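Local coordinates for protein TcpB (Brucella melitensis, PDB 4LQC) that carries a TIR domain, the compact alpha/beta module built round a parallel sheet that recurs in signalling and interaction proteins from bacteria to animals, at residues Y7-A12 and L32-F37; A14-E19 and S68-S73; E80-T85 and S111-D116; L96-K101 and L120-K125. The protein carries 2 engineered substitutions. One frame throughout, in Å; residues are numbered along the deposited sequence.

Contact 1. Residues Y7-A12 and L32-F37. Engineered in segment 7-12: Ala12 (natural residue Ser).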
loop_
_atom_site.group_PDB
_atom_site.type_symbol
_atom_site.label_atom_id
_atom_site.label_comp_id
_atom_site.label_asym_id
_atom_site.label_seq_id
_atom_site.Cartn_x
_atom_site.Cartn_y
_atom_site.Cartn_z
ATOM N N TYR B 7 9.984 -18.507 20.794
ATOM C CA TYR B 7 9.171 -18.496 19.576
ATOM C C TYR B 7 9.934 -18.025 18.353
ATOM O O TYR B 7 11.039 -17.505 18.469
ATOM C CB TYR B 7 7.955 -17.598 19.774
ATOM C CG TYR B 7 6.782 -18.314 20.389
ATOM C CD1 TYR B 7 6.968 -19.353 21.302
ATOM C CD2 TYR B 7 5.490 -17.965 20.050
ATOM C CE1 TYR B 7 5.877 -20.017 21.868
ATOM C CE2 TYR B 7 4.402 -18.622 20.603
ATOM C CZ TYR B 7 4.597 -19.644 21.503
ATOM O OH TYR B 7 3.497 -20.279 22.029
ATOM N N ASP B 8 9.325 -18.198 17.182
ATOM C CA ASP B 8 9.895 -17.714 15.929
ATOM C C ASP B 8 9.600 -16.227 15.690
ATOM O O ASP B 8 10.491 -15.474 15.309
ATOM C CB ASP B 8 9.398 -18.553 14.750
ATOM C CG ASP B 8 9.563 -20.047 14.986
ATOM O OD1 ASP B 8 10.722 -20.495 15.106
ATOM O OD2 ASP B 8 8.541 -20.774 15.043
ATOM N N PHE B 9 8.360 -15.802 15.916
ATOM C CA PHE B 9 7.981 -14.409 15.656
ATOM C C PHE B 9 7.068 -13.851 16.734
ATOM O O PHE B 9 6.280 -14.592 17.329
ATOM C CB PHE B 9 7.215 -14.305 14.347
ATOM C CG PHE B 9 7.977 -14.773 13.161
ATOM C CD1 PHE B 9 8.949 -13.966 12.589
ATOM C CD2 PHE B 9 7.711 -16.011 12.595
ATOM C CE1 PHE B 9 9.662 -14.388 11.485
ATOM C CE2 PHE B 9 8.415 -16.442 11.481
ATOM C CZ PHE B 9 9.395 -15.629 10.926
ATOM N N PHE B 10 7.162 -12.547 16.986
ATOM C CA PHE B 10 6.034 -11.827 17.573
ATOM C C PHE B 10 5.601 -10.853 16.497
ATOM O O PHE B 10 6.419 -10.463 15.652
ATOM C CB PHE B 10 6.381 -11.119 18.887
ATOM C CG PHE B 10 7.365 -9.974 18.743
ATOM C CD1 PHE B 10 6.920 -8.652 18.677
ATOM C CD2 PHE B 10 8.730 -10.218 18.693
ATOM C CE1 PHE B 10 7.814 -7.610 18.557
ATOM C CE2 PHE B 10 9.633 -9.174 18.573
ATOM C CZ PHE B 10 9.174 -7.868 18.497
ATOM N N ILE B 11 4.322 -10.484 16.496
ATOM C CA ILE B 11 3.830 -9.530 15.503
ATOM C C ILE B 11 3.144 -8.319 16.127
ATOM O O ILE B 11 2.015 -8.403 16.625
ATOM C CB ILE B 11 2.955 -10.203 14.425
ATOM C CG1 ILE B 11 2.431 -9.165 13.449
ATOM C CG2 ILE B 11 1.818 -10.960 15.053
ATOM C CD1 ILE B 11 2.036 -9.749 12.102
ATOM N N ALA B 12 3.877 -7.202 16.120
ATOM C CA ALA B 12 3.402 -5.927 16.630
ATOM C C ALA B 12 2.530 -5.242 15.588
ATOM O O ALA B 12 2.896 -5.158 14.423
ATOM C CB ALA B 12 4.589 -5.033 16.993
ATOM N N LEU B 32 2.067 -23.172 8.681
ATOM C CA LEU B 32 3.351 -23.657 8.183
ATOM C C LEU B 32 4.146 -24.211 9.351
ATOM O O LEU B 32 5.233 -24.750 9.174
ATOM C CB LEU B 32 4.141 -22.526 7.493
ATOM C CG LEU B 32 3.485 -21.807 6.295
ATOM C CD1 LEU B 32 4.330 -20.638 5.784
ATOM C CD2 LEU B 32 3.211 -22.776 5.166
ATOM N N GLY B 33 3.606 -24.061 10.554
ATOM C CA GLY B 33 4.241 -24.608 11.742
ATOM C C GLY B 33 5.101 -23.647 12.547
ATOM O O GLY B 33 5.785 -24.066 13.478
ATOM N N ALA B 34 5.067 -22.364 12.202
ATOM C CA ALA B 34 5.811 -21.363 12.946
ATOM C C ALA B 34 5.136 -21.031 14.281
ATOM O O ALA B 34 3.913 -21.023 14.384
ATOM C CB ALA B 34 5.995 -20.097 12.101
ATOM N N LYS B 35 5.931 -20.768 15.305
ATOM C CA LYS B 35 5.378 -20.291 16.566
ATOM C C LYS B 35 5.369 -18.755 16.606
ATOM O O LYS B 35 6.408 -18.123 16.444
ATOM C CB LYS B 35 6.152 -20.897 17.751
ATOM C CG LYS B 35 6.314 -22.424 17.617
ATOM C CD LYS B 35 6.960 -23.094 18.841
ATOM C CE LYS B 35 8.357 -23.638 18.516
ATOM N NZ LYS B 35 8.406 -24.450 17.248
ATOM N N ILE B 36 4.189 -18.164 16.801
ATOM C CA ILE B 36 4.021 -16.699 16.740
ATOM C C ILE B 36 3.243 -16.137 17.914
ATOM O O ILE B 36 2.125 -16.607 18.208
ATOM C CB ILE B 36 3.240 -16.267 15.486
ATOM C CG1 ILE B 36 3.701 -17.062 14.277
ATOM C CG2 ILE B 36 3.424 -14.770 15.199
ATOM C CD1 ILE B 36 2.579 -17.745 13.637
ATOM N N PHE B 37 3.837 -15.139 18.574
ATOM C CA PHE B 37 3.147 -14.335 19.575
ATOM C C PHE B 37 2.364 -13.228 18.872
ATOM O O PHE B 37 2.864 -12.587 17.936
ATOM C CB PHE B 37 4.143 -13.688 20.551
ATOM C CG PHE B 37 4.713 -14.637 21.578
ATOM C CD1 PHE B 37 3.886 -15.253 22.498
ATOM C CD2 PHE B 37 6.075 -14.884 21.634
ATOM C CE1 PHE B 37 4.400 -16.110 23.442
ATOM C CE2 PHE B 37 6.598 -15.735 22.578
ATOM C CZ PHE B 37 5.759 -16.349 23.487
#
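Phe9 and Phe10 pair in parallel with Ile36 and Phe37, CA atoms 4.7 Å apart for Phe9 and Ile36, and the backbone bonds Phe9 N to Lys35 O, Phe37 N to Phe9 O and Ile11 N to Phe37 O join the two strands. At Asp8 the chain turns a corner, and Tyr7, just before it, lies against the other segment with its ring between two side chains. One face of that ring stacks on Phe37, centroids 3.9 Å apart and planes 12° from parallel, with Phe37 CZ over its centre. The opposite face receives Lys35 CB, a CH-pi contact 3.8 Å from the Tyr7 centroid. Phe37 CG, beside the backbone N (chi1 -76°), places the phenyl ring on the Tyr7 side. The carboxylate of Asp8 is bonded to backbone: Lys35 N gives a nearly straight bond to Asp8 OD2 (2.6 Å), which accepts through its anti lone pair. Lys35 NZ stays 4.3 Å from Asp8 OD2, too far for a salt bridge, though the opposite charges may still attract. Apolar side chains meet on both faces of the strand pair. Phe9 CB meets Ile36 CG2 at 3.9 Å on the face where Ile36 and Ile11, side by side and pointing the same way, pack on helix 18-31; Phe10 CB and Phe37 CB touch at 3.8 Å on the other. Gly33 ends that helix in a Schellman motif. Strand 7-14, helix 18-31 and strand 36-43 make up a beta-alpha-beta unit, the opening crossover of the TIR domain.

Contact 2. Residues A14-E19 and S68-S73. Engineered in segment 14-19: Ile15 (natural residue Ser).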
loop_
_atom_site.group_PDB
_atom_site.type_symbol
_atom_site.label_atom_id
_atom_site.label_comp_id
_atom_site.label_asym_id
_atom_site.label_seq_id
_atom_site.Cartn_x
_atom_site.Cartn_y
_atom_site.Cartn_z
ATOM N N ALA B 14 -1.125 -2.346 15.022
ATOM C CA ALA B 14 -2.187 -1.512 15.554
ATOM C C ALA B 14 -3.429 -2.380 15.737
ATOM O O ALA B 14 -3.632 -3.349 15.006
ATOM C CB ALA B 14 -2.470 -0.360 14.604
ATOM N N ILE B 15 -4.263 -2.056 16.713
ATOM C CA ILE B 15 -5.451 -2.867 16.936
ATOM C C ILE B 15 -6.358 -2.905 15.711
ATOM O O ILE B 15 -6.969 -3.928 15.420
ATOM C CB ILE B 15 -6.264 -2.395 18.157
ATOM C CG1 ILE B 15 -7.533 -3.251 18.298
ATOM C CG2 ILE B 15 -6.595 -0.910 18.042
ATOM C CD1 ILE B 15 -8.348 -2.958 19.535
ATOM N N GLU B 16 -6.414 -1.800 14.974
ATOM C CA GLU B 16 -7.309 -1.685 13.830
ATOM C C GLU B 16 -6.996 -2.734 12.778
ATOM O O GLU B 16 -7.859 -3.091 11.978
ATOM C CB GLU B 16 -7.224 -0.287 13.215
ATOM C CG GLU B 16 -7.866 0.812 14.054
ATOM C CD GLU B 16 -6.896 1.450 15.030
ATOM O OE1 GLU B 16 -5.712 1.030 15.077
ATOM O OE2 GLU B 16 -7.305 2.386 15.760
ATOM N N ASP B 17 -5.753 -3.216 12.787
ATOM C CA ASP B 17 -5.290 -4.231 11.844
ATOM C C ASP B 17 -5.458 -5.645 12.396
ATOM O O ASP B 17 -5.267 -6.622 11.669
ATOM C CB ASP B 17 -3.803 -4.028 11.549
ATOM C CG ASP B 17 -3.526 -2.791 10.732
ATOM O OD1 ASP B 17 -4.166 -2.613 9.666
ATOM O OD2 ASP B 17 -2.655 -1.996 11.156
ATOM N N LYS B 18 -5.798 -5.745 13.678
ATOM C CA LYS B 18 -5.695 -7.005 14.419
ATOM C C LYS B 18 -6.530 -8.130 13.855
ATOM O O LYS B 18 -6.070 -9.277 13.782
ATOM C CB LYS B 18 -6.060 -6.804 15.886
ATOM C CG LYS B 18 -5.844 -8.031 16.753
ATOM C CD LYS B 18 -6.051 -7.696 18.208
ATOM C CE LYS B 18 -5.700 -8.892 19.083
ATOM N NZ LYS B 18 -4.708 -8.559 20.156
ATOM N N GLU B 19 -7.760 -7.830 13.457
ATOM C CA GLU B 19 -8.637 -8.913 13.021
ATOM C C GLU B 19 -8.727 -9.006 11.501
ATOM O O GLU B 19 -9.471 -9.823 10.961
ATOM C CB GLU B 19 -10.009 -8.840 13.712
ATOM C CG GLU B 19 -10.008 -9.553 15.068
ATOM C CD GLU B 19 -10.959 -8.947 16.087
ATOM O OE1 GLU B 19 -11.800 -8.101 15.711
ATOM O OE2 GLU B 19 -10.855 -9.315 17.278
ATOM N N SER B 68 1.270 0.168 8.917
ATOM C CA SER B 68 0.065 0.591 8.235
ATOM C C SER B 68 -0.305 1.974 8.690
ATOM O O SER B 68 0.310 2.518 9.595
ATOM C CB SER B 68 -1.095 -0.343 8.558
ATOM O OG SER B 68 -1.549 -0.147 9.891
ATOM N N GLU B 69 -1.331 2.534 8.062
ATOM C CA GLU B 69 -1.850 3.840 8.438
ATOM C C GLU B 69 -2.207 3.875 9.932
ATOM O O GLU B 69 -1.876 4.825 10.643
ATOM C CB GLU B 69 -3.070 4.165 7.574
ATOM C CG GLU B 69 -3.449 5.628 7.557
ATOM C CD GLU B 69 -4.800 5.866 6.915
ATOM O OE1 GLU B 69 -5.419 4.886 6.448
ATOM O OE2 GLU B 69 -5.246 7.037 6.877
ATOM N N HIS B 70 -2.850 2.820 10.420
ATOM C CA HIS B 70 -3.245 2.771 11.832
ATOM C C HIS B 70 -2.048 2.621 12.747
ATOM O O HIS B 70 -2.096 3.000 13.920
ATOM C CB HIS B 70 -4.231 1.635 12.051
ATOM C CG HIS B 70 -5.339 1.631 11.055
ATOM N ND1 HIS B 70 -6.382 2.533 11.102
ATOM C CD2 HIS B 70 -5.550 0.868 9.957
ATOM C CE1 HIS B 70 -7.194 2.316 10.084
ATOM N NE2 HIS B 70 -6.710 1.310 9.375
ATOM N N PHE B 71 -0.965 2.070 12.214
ATOM C CA PHE B 71 0.257 1.998 12.985
ATOM C C PHE B 71 0.798 3.410 13.195
ATOM O O PHE B 71 0.946 3.870 14.326
ATOM C CB PHE B 71 1.297 1.120 12.300
ATOM C CG PHE B 71 2.590 1.019 13.070
ATOM C CD1 PHE B 71 2.698 0.149 14.140
ATOM C CD2 PHE B 71 3.690 1.804 12.730
ATOM C CE1 PHE B 71 3.878 0.062 14.870
ATOM C CE2 PHE B 71 4.859 1.701 13.441
ATOM C CZ PHE B 71 4.953 0.823 14.522
ATOM N N PHE B 72 1.074 4.111 12.105
ATOM C CA PHE B 72 1.680 5.438 12.221
ATOM C C PHE B 72 0.755 6.441 12.909
ATOM O O PHE B 72 1.232 7.378 13.547
ATOM C CB PHE B 72 2.088 5.975 10.860
ATOM C CG PHE B 72 3.192 5.202 10.207
ATOM C CD1 PHE B 72 4.451 5.155 10.771
ATOM C CD2 PHE B 72 2.977 4.552 8.998
ATOM C CE1 PHE B 72 5.477 4.451 10.159
ATOM C CE2 PHE B 72 3.997 3.854 8.376
ATOM C CZ PHE B 72 5.247 3.797 8.962
ATOM N N SER B 73 -0.559 6.235 12.802
ATOM C CA SER B 73 -1.522 7.163 13.402
ATOM C C SER B 73 -1.386 7.228 14.921
ATOM O O SER B 73 -1.835 8.190 15.540
ATOM C CB SER B 73 -2.956 6.795 13.037
ATOM O OG SER B 73 -3.403 5.701 13.815
#
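Asp17 and Ser68 supply the polar link between these segments. Ser68 OG donates to Asp17 OD2 over 2.5 Å, a separation so short that its exact length is doubtful. The same hydroxyl accepts from Phe71 N at 3.3 Å, so Ser68 is the N-cap of helix 69-72 and one oxygen joins the carboxylate to the helix start. OG stands between the backbone N and the carbonyl carbon of Ser68 (chi1 72°), which turns it to the amide of Phe71. The partial positive charge of the helix start would be expected to stabilise the nearby Asp17 carboxylate.

The histidine of the same turn supplies the aromatic part. Glu16 CB sits 3.4 Å above the plane of the His70 ring, displaced toward the rim, in a CH-pi contact. Asp17 OD1 lies at the edge of that ring, 3.8 Å from His70 CD2, the carboxylate plane turned 71° against it. The bend at chi2 (90°) swings Glu16 CD back toward the histidine; OE1 lies 3.4 Å from His70 CB, while its salt bridge is made with Lys74.

Van der Waals contact completes the set: Ala14 CB rests on His70 O at 3.4 Å and near Phe71 N. The two segments continue from the carboxyl ends of strands 7-14 and 60-68, neighbours in the parallel sheet: a serine N-cap held by an aspartate from the adjacent strand-to-helix connection, at the carboxyl edge of the TIR sheet.

Contact 3. Residues E80-T85 and S111-D116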
loop_
_atom_site.group_PDB
_atom_site.type_symbol
_atom_site.label_atom_id
_atom_site.label_comp_id
_atom_site.label_asym_id
_atom_site.label_seq_id
_atom_site.Cartn_x
_atom_site.Cartn_y
_atom_site.Cartn_z
ATOM N N GLU B 80 12.094 6.100 17.889
ATOM C CA GLU B 80 11.669 4.729 18.081
ATOM C C GLU B 80 11.252 4.110 16.745
ATOM O O GLU B 80 11.367 2.901 16.561
ATOM C CB GLU B 80 10.552 4.663 19.127
ATOM C CG GLU B 80 11.048 5.023 20.552
ATOM C CD GLU B 80 10.055 4.668 21.656
ATOM O OE1 GLU B 80 10.094 5.332 22.705
ATOM O OE2 GLU B 80 9.228 3.736 21.477
ATOM N N LEU B 81 10.786 4.940 15.812
ATOM C CA LEU B 81 10.518 4.468 14.440
ATOM C C LEU B 81 11.835 4.213 13.719
ATOM O O LEU B 81 12.054 3.148 13.132
ATOM C CB LEU B 81 9.707 5.490 13.637
ATOM C CG LEU B 81 8.231 5.676 13.985
ATOM C CD1 LEU B 81 7.606 6.634 12.991
ATOM C CD2 LEU B 81 7.485 4.334 13.976
ATOM N N ASP B 82 12.712 5.211 13.775
ATOM C CA ASP B 82 14.042 5.092 13.211
ATOM C C ASP B 82 14.791 3.918 13.827
ATOM O O ASP B 82 15.628 3.306 13.156
ATOM C CB ASP B 82 14.831 6.379 13.430
ATOM C CG ASP B 82 14.223 7.561 12.713
ATOM O OD1 ASP B 82 13.333 7.351 11.849
ATOM O OD2 ASP B 82 14.646 8.704 12.996
ATOM N N GLY B 83 14.487 3.615 15.096
ATOM C CA GLY B 83 15.125 2.528 15.827
ATOM C C GLY B 83 14.788 1.137 15.304
ATOM O O GLY B 83 15.587 0.208 15.424
ATOM N N LEU B 84 13.606 0.995 14.717
ATOM C CA LEU B 84 13.180 -0.264 14.120
ATOM C C LEU B 84 14.151 -0.710 13.025
ATOM O O LEU B 84 14.213 -1.895 12.681
ATOM C CB LEU B 84 11.776 -0.097 13.525
ATOM C CG LEU B 84 10.667 0.201 14.540
ATOM C CD1 LEU B 84 9.312 0.250 13.860
ATOM C CD2 LEU B 84 10.652 -0.837 15.654
ATOM N N THR B 85 14.914 0.244 12.488
ATOM C CA THR B 85 15.837 -0.032 11.380
ATOM C C THR B 85 17.243 -0.419 11.852
ATOM O O THR B 85 18.099 -0.773 11.044
ATOM C CB THR B 85 15.975 1.181 10.416
ATOM O OG1 THR B 85 16.561 2.287 11.114
ATOM C CG2 THR B 85 14.624 1.603 9.868
ATOM N N SER B 111 9.062 8.459 8.997
ATOM C CA SER B 111 10.460 8.055 9.139
ATOM C C SER B 111 11.113 7.747 7.808
ATOM O O SER B 111 10.853 6.693 7.226
ATOM C CB SER B 111 10.584 6.820 10.026
ATOM O OG SER B 111 11.845 6.207 9.816
ATOM N N PRO B 112 11.971 8.668 7.331
ATOM C CA PRO B 112 12.748 8.479 6.104
ATOM C C PRO B 112 13.587 7.207 6.123
ATOM O O PRO B 112 13.679 6.539 5.096
ATOM C CB PRO B 112 13.633 9.734 6.070
ATOM C CG PRO B 112 12.769 10.780 6.668
ATOM C CD PRO B 112 12.027 10.072 7.790
ATOM N N SER B 113 14.185 6.866 7.261
ATOM C CA SER B 113 14.989 5.643 7.346
ATOM C C SER B 113 14.143 4.379 7.158
ATOM O O SER B 113 14.553 3.431 6.486
ATOM C CB SER B 113 15.754 5.592 8.664
ATOM O OG SER B 113 14.953 6.102 9.711
ATOM N N LEU B 114 12.951 4.376 7.738
ATOM C CA LEU B 114 12.027 3.267 7.552
ATOM C C LEU B 114 11.547 3.196 6.092
ATOM O O LEU B 114 11.323 2.115 5.553
ATOM C CB LEU B 114 10.842 3.460 8.488
ATOM C CG LEU B 114 10.118 2.241 9.028
ATOM C CD1 LEU B 114 11.096 1.146 9.420
ATOM C CD2 LEU B 114 9.322 2.689 10.229
ATOM N N ALA B 115 11.401 4.355 5.455
ATOM C CA ALA B 115 10.854 4.427 4.099
ATOM C C ALA B 115 11.845 3.924 3.047
ATOM O O ALA B 115 11.458 3.556 1.917
ATOM C CB ALA B 115 10.412 5.852 3.774
ATOM N N ASP B 116 13.122 3.914 3.420
ATOM C CA ASP B 116 14.166 3.465 2.515
ATOM C C ASP B 116 14.646 2.059 2.842
ATOM O O ASP B 116 15.285 1.411 2.008
ATOM C CB ASP B 116 15.333 4.452 2.524
ATOM C CG ASP B 116 14.953 5.793 1.934
ATOM O OD1 ASP B 116 14.048 5.812 1.066
ATOM O OD2 ASP B 116 15.545 6.821 2.337
HETATM O O HOH W 1 14.567 8.504 9.880
#
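Asp82 and Ser111 form the direct hydrogen bond between the two segments. Ser111 OG donates to Asp82 OD1 at 2.8 Å, approaching nearly along the C-O axis of the carboxylate oxygen. The same hydroxyl accepts from Leu114 N, 3.0 Å away and well aligned (161°), which makes Ser111 the N-cap of helix 112-116. With OG anti to the backbone N (chi1 162°), it stands within bonding distance of both Asp82 OD1 and Leu114 N.

A water provides a second polar route. Water 1 donates to Asp82 OD1 at 2.6 Å and also bonds Ser113 OG, at a distance short enough to be doubtful. Ser113 OG itself comes close to Asp82 OD1, but at an angle too poor for a direct bond. Asp82 OD1 therefore accepts from the capping serine and from the water. Facing the N-terminus of helix 112-116, the Asp82 carboxylate would be expected to be stabilised by the partial positive charge there.

Apolar contact centres on Leu114. Its CD1 meets Thr85 CG2 at 3.6 Å and Leu84 CB at 4.3 Å, while CD2 lies 4.0 Å from Leu81 O. Leu81 CB also packs on Ser111 CB, 3.9 Å apart, and the rest of Leu81 continues inward to Phe71 and Phe72 of helix 69-72. This is a docking of helix 78-83 against the capped start of helix 112-116, an N-cap serine bonded to an acid of the adjoining helix.

Contact 4. Residues L96-K101 and L120-K125; sequences LPIWHK and LNTSLK
Ile98 and Leu120 face each other across a parallel strand pair, their side chains crossing at a slant with Ile98 CG1 3.8 Å from Leu120 CD1. Ile98 CG2 is turned the other way along the strand, to Thr122 CG2 at 3.9 Å, the two chains at about a right angle. On the opposite sheet face Trp99 and Asn121 are neighbours, but the end of the Trp99 side chain leads away, its CB nearest Asn121 CG, while CD1 lies near Leu120 O. Backbone bonds fix this register: Trp99 N to Leu120 O, and Thr122 N to Trp99 O (3.1 Å).

Past the paired residues, His100 meets Thr122 edge on. Thr122 OG1 lies in the plane of the imidazole, 2.7 Å from His100 ND1, in a straight bond (166°) whose donor could be either atom. His100 CG, anti to the backbone N (chi1 -173°), carries the imidazole to the Thr122 side, where its ND1 edge faces OG1. One face of the ring has Lys101 CD 3.5 Å above it, and the ring also stacks with Phe21. Water 2 accepts from Lys101 N and also bonds Thr122 OG1, tying the two chain turns together.

Asn121 OD1 accepts from Ser123 N (2.9 Å), an Asx turn, and also from Ser123 OG, both from the same face of its plane, while ND2 bonds Ser123 of the second subunit. Lys101 NZ likewise reaches Glu106 and Glu69 of that subunit. The chemistry thus changes along the strand, from apolar pairing inside the domain to polar groups shared with the subunit interface.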
loop_
_atom_site.group_PDB
_atom_site.type_symbol
_atom_site.label_atom_id
_atom_site.label_comp_id
_atom_site.label_asym_id
_atom_site.label_seq_id
_atom_site.Cartn_x
_atom_site.Cartn_y
_atom_site.Cartn_z
ATOM N N LEU B 96 11.456 -7.129 11.185
ATOM C CA LEU B 96 11.018 -7.242 9.793
ATOM C C LEU B 96 9.719 -6.487 9.627
ATOM O O LEU B 96 8.653 -7.002 9.952
ATOM C CB LEU B 96 10.760 -8.707 9.427
ATOM C CG LEU B 96 11.799 -9.685 9.965
ATOM C CD1 LEU B 96 11.317 -11.117 9.815
ATOM C CD2 LEU B 96 13.112 -9.472 9.238
ATOM N N PRO B 97 9.802 -5.256 9.121
ATOM C CA PRO B 97 8.616 -4.457 8.818
ATOM C C PRO B 97 7.842 -5.086 7.685
ATOM O O PRO B 97 8.441 -5.678 6.781
ATOM C CB PRO B 97 9.211 -3.143 8.301
ATOM C CG PRO B 97 10.607 -3.112 8.849
ATOM C CD PRO B 97 11.045 -4.532 8.816
ATOM N N ILE B 98 6.523 -4.951 7.725
ATOM C CA ILE B 98 5.709 -5.245 6.556
ATOM C C ILE B 98 4.860 -4.032 6.259
ATOM O O ILE B 98 4.104 -3.571 7.132
ATOM C CB ILE B 98 4.781 -6.430 6.791
ATOM C CG1 ILE B 98 5.606 -7.694 7.018
ATOM C CG2 ILE B 98 3.880 -6.628 5.575
ATOM C CD1 ILE B 98 4.773 -8.852 7.512
ATOM N N TRP B 99 4.995 -3.509 5.040
ATOM C CA TRP B 99 4.225 -2.347 4.610
ATOM C C TRP B 99 2.837 -2.823 4.248
ATOM O O TRP B 99 2.686 -3.747 3.443
ATOM C CB TRP B 99 4.863 -1.699 3.385
ATOM C CG TRP B 99 6.180 -1.004 3.630
ATOM C CD1 TRP B 99 7.170 -1.373 4.508
ATOM C CD2 TRP B 99 6.634 0.204 3.000
ATOM N NE1 TRP B 99 8.212 -0.472 4.448
ATOM C CE2 TRP B 99 7.905 0.504 3.534
ATOM C CE3 TRP B 99 6.090 1.055 2.035
ATOM C CZ2 TRP B 99 8.647 1.620 3.121
ATOM C CZ3 TRP B 99 6.824 2.166 1.632
ATOM C CH2 TRP B 99 8.085 2.440 2.174
ATOM N N HIS B 100 1.812 -2.213 4.831
ATOM C CA HIS B 100 0.436 -2.627 4.528
ATOM C C HIS B 100 -0.494 -1.435 4.281
ATOM O O HIS B 100 -0.818 -0.673 5.191
ATOM C CB HIS B 100 -0.097 -3.540 5.641
ATOM C CG HIS B 100 -1.432 -4.150 5.354
ATOM N ND1 HIS B 100 -1.686 -4.903 4.224
ATOM C CD2 HIS B 100 -2.587 -4.134 6.062
ATOM C CE1 HIS B 100 -2.944 -5.309 4.242
ATOM N NE2 HIS B 100 -3.511 -4.861 5.350
ATOM N N LYS B 101 -0.907 -1.276 3.032
ATOM C CA LYS B 101 -1.819 -0.202 2.646
ATOM C C LYS B 101 -1.290 1.191 3.008
ATOM O O LYS B 101 -2.056 2.084 3.387
ATOM C CB LYS B 101 -3.232 -0.470 3.200
ATOM C CG LYS B 101 -3.859 -1.754 2.604
ATOM C CD LYS B 101 -5.071 -2.305 3.380
ATOM C CE LYS B 101 -6.308 -1.409 3.257
ATOM N NZ LYS B 101 -6.666 -1.083 1.843
ATOM N N LEU B 120 8.972 -6.263 3.365
ATOM C CA LEU B 120 7.859 -6.947 2.737
ATOM C C LEU B 120 6.734 -5.936 2.534
ATOM O O LEU B 120 6.641 -4.950 3.258
ATOM C CB LEU B 120 7.409 -8.107 3.628
ATOM C CG LEU B 120 8.470 -9.168 3.907
ATOM C CD1 LEU B 120 8.203 -9.877 5.220
ATOM C CD2 LEU B 120 8.460 -10.167 2.765
ATOM N N ASN B 121 5.889 -6.191 1.552
ATOM C CA ASN B 121 4.865 -5.251 1.121
ATOM C C ASN B 121 3.685 -6.097 0.642
ATOM O O ASN B 121 3.834 -6.918 -0.259
ATOM C CB ASN B 121 5.431 -4.369 -0.015
ATOM C CG ASN B 121 4.470 -3.259 -0.469
ATOM O OD1 ASN B 121 3.241 -3.418 -0.451
ATOM N ND2 ASN B 121 5.037 -2.137 -0.910
ATOM N N THR B 122 2.516 -5.906 1.251
ATOM C CA THR B 122 1.345 -6.723 0.925
ATOM C C THR B 122 0.731 -6.438 -0.441
ATOM O O THR B 122 -0.141 -7.193 -0.905
ATOM C CB THR B 122 0.235 -6.574 1.978
ATOM O OG1 THR B 122 -0.132 -5.189 2.091
ATOM C CG2 THR B 122 0.719 -7.100 3.321
ATOM N N SER B 123 1.162 -5.356 -1.082
ATOM C CA SER B 123 0.649 -5.039 -2.408
ATOM C C SER B 123 1.439 -5.784 -3.485
ATOM O O SER B 123 1.022 -5.840 -4.642
ATOM C CB SER B 123 0.688 -3.532 -2.655
ATOM O OG SER B 123 2.009 -3.092 -2.909
ATOM N N LEU B 124 2.575 -6.360 -3.100
ATOM C CA LEU B 124 3.426 -7.105 -4.037
ATOM C C LEU B 124 3.334 -8.616 -3.846
ATOM O O LEU B 124 3.708 -9.384 -4.736
ATOM C CB LEU B 124 4.884 -6.688 -3.867
ATOM C CG LEU B 124 5.068 -5.182 -3.980
ATOM C CD1 LEU B 124 6.540 -4.828 -3.850
ATOM C CD2 LEU B 124 4.454 -4.689 -5.288
ATOM N N LYS B 125 2.864 -9.042 -2.673
ATOM C CA LYS B 125 2.692 -10.463 -2.406
ATOM C C LYS B 125 1.416 -10.748 -1.633
ATOM O O LYS B 125 0.861 -9.867 -0.971
ATOM C CB LYS B 125 3.896 -11.009 -1.633
ATOM C CG LYS B 125 5.178 -11.007 -2.424
ATOM C CD LYS B 125 6.264 -11.685 -1.654
ATOM C CE LYS B 125 7.506 -11.795 -2.490
ATOM N NZ LYS B 125 8.595 -12.359 -1.664
HETATM O O HOH W 2 -0.056 -2.851 0.730
#

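Overall arrangement
Contacts 1 and 4 both lie on the five-stranded parallel sheet, 7-12 beside one outermost strand and 120-125 on the other; they are buried, and touch where Phe9 meets Leu96. Contact 2, also largely buried, joins the strand-to-helix connections at the carboxyl ends of two inner strands and abuts contact 4 through Ser68 and His100. Contact 3, partly buried, lies on the opposite side of the chain's centre from contact 1 and joins helices, with Phe71, Phe72 and Trp99 packing it to contacts 2 and 4. Backbone bonds dominate the strand contacts, whereas contacts 2 and 3 share serine N-caps gripped by aspartates. Among the four, contact 4 has extensive second-subunit contacts.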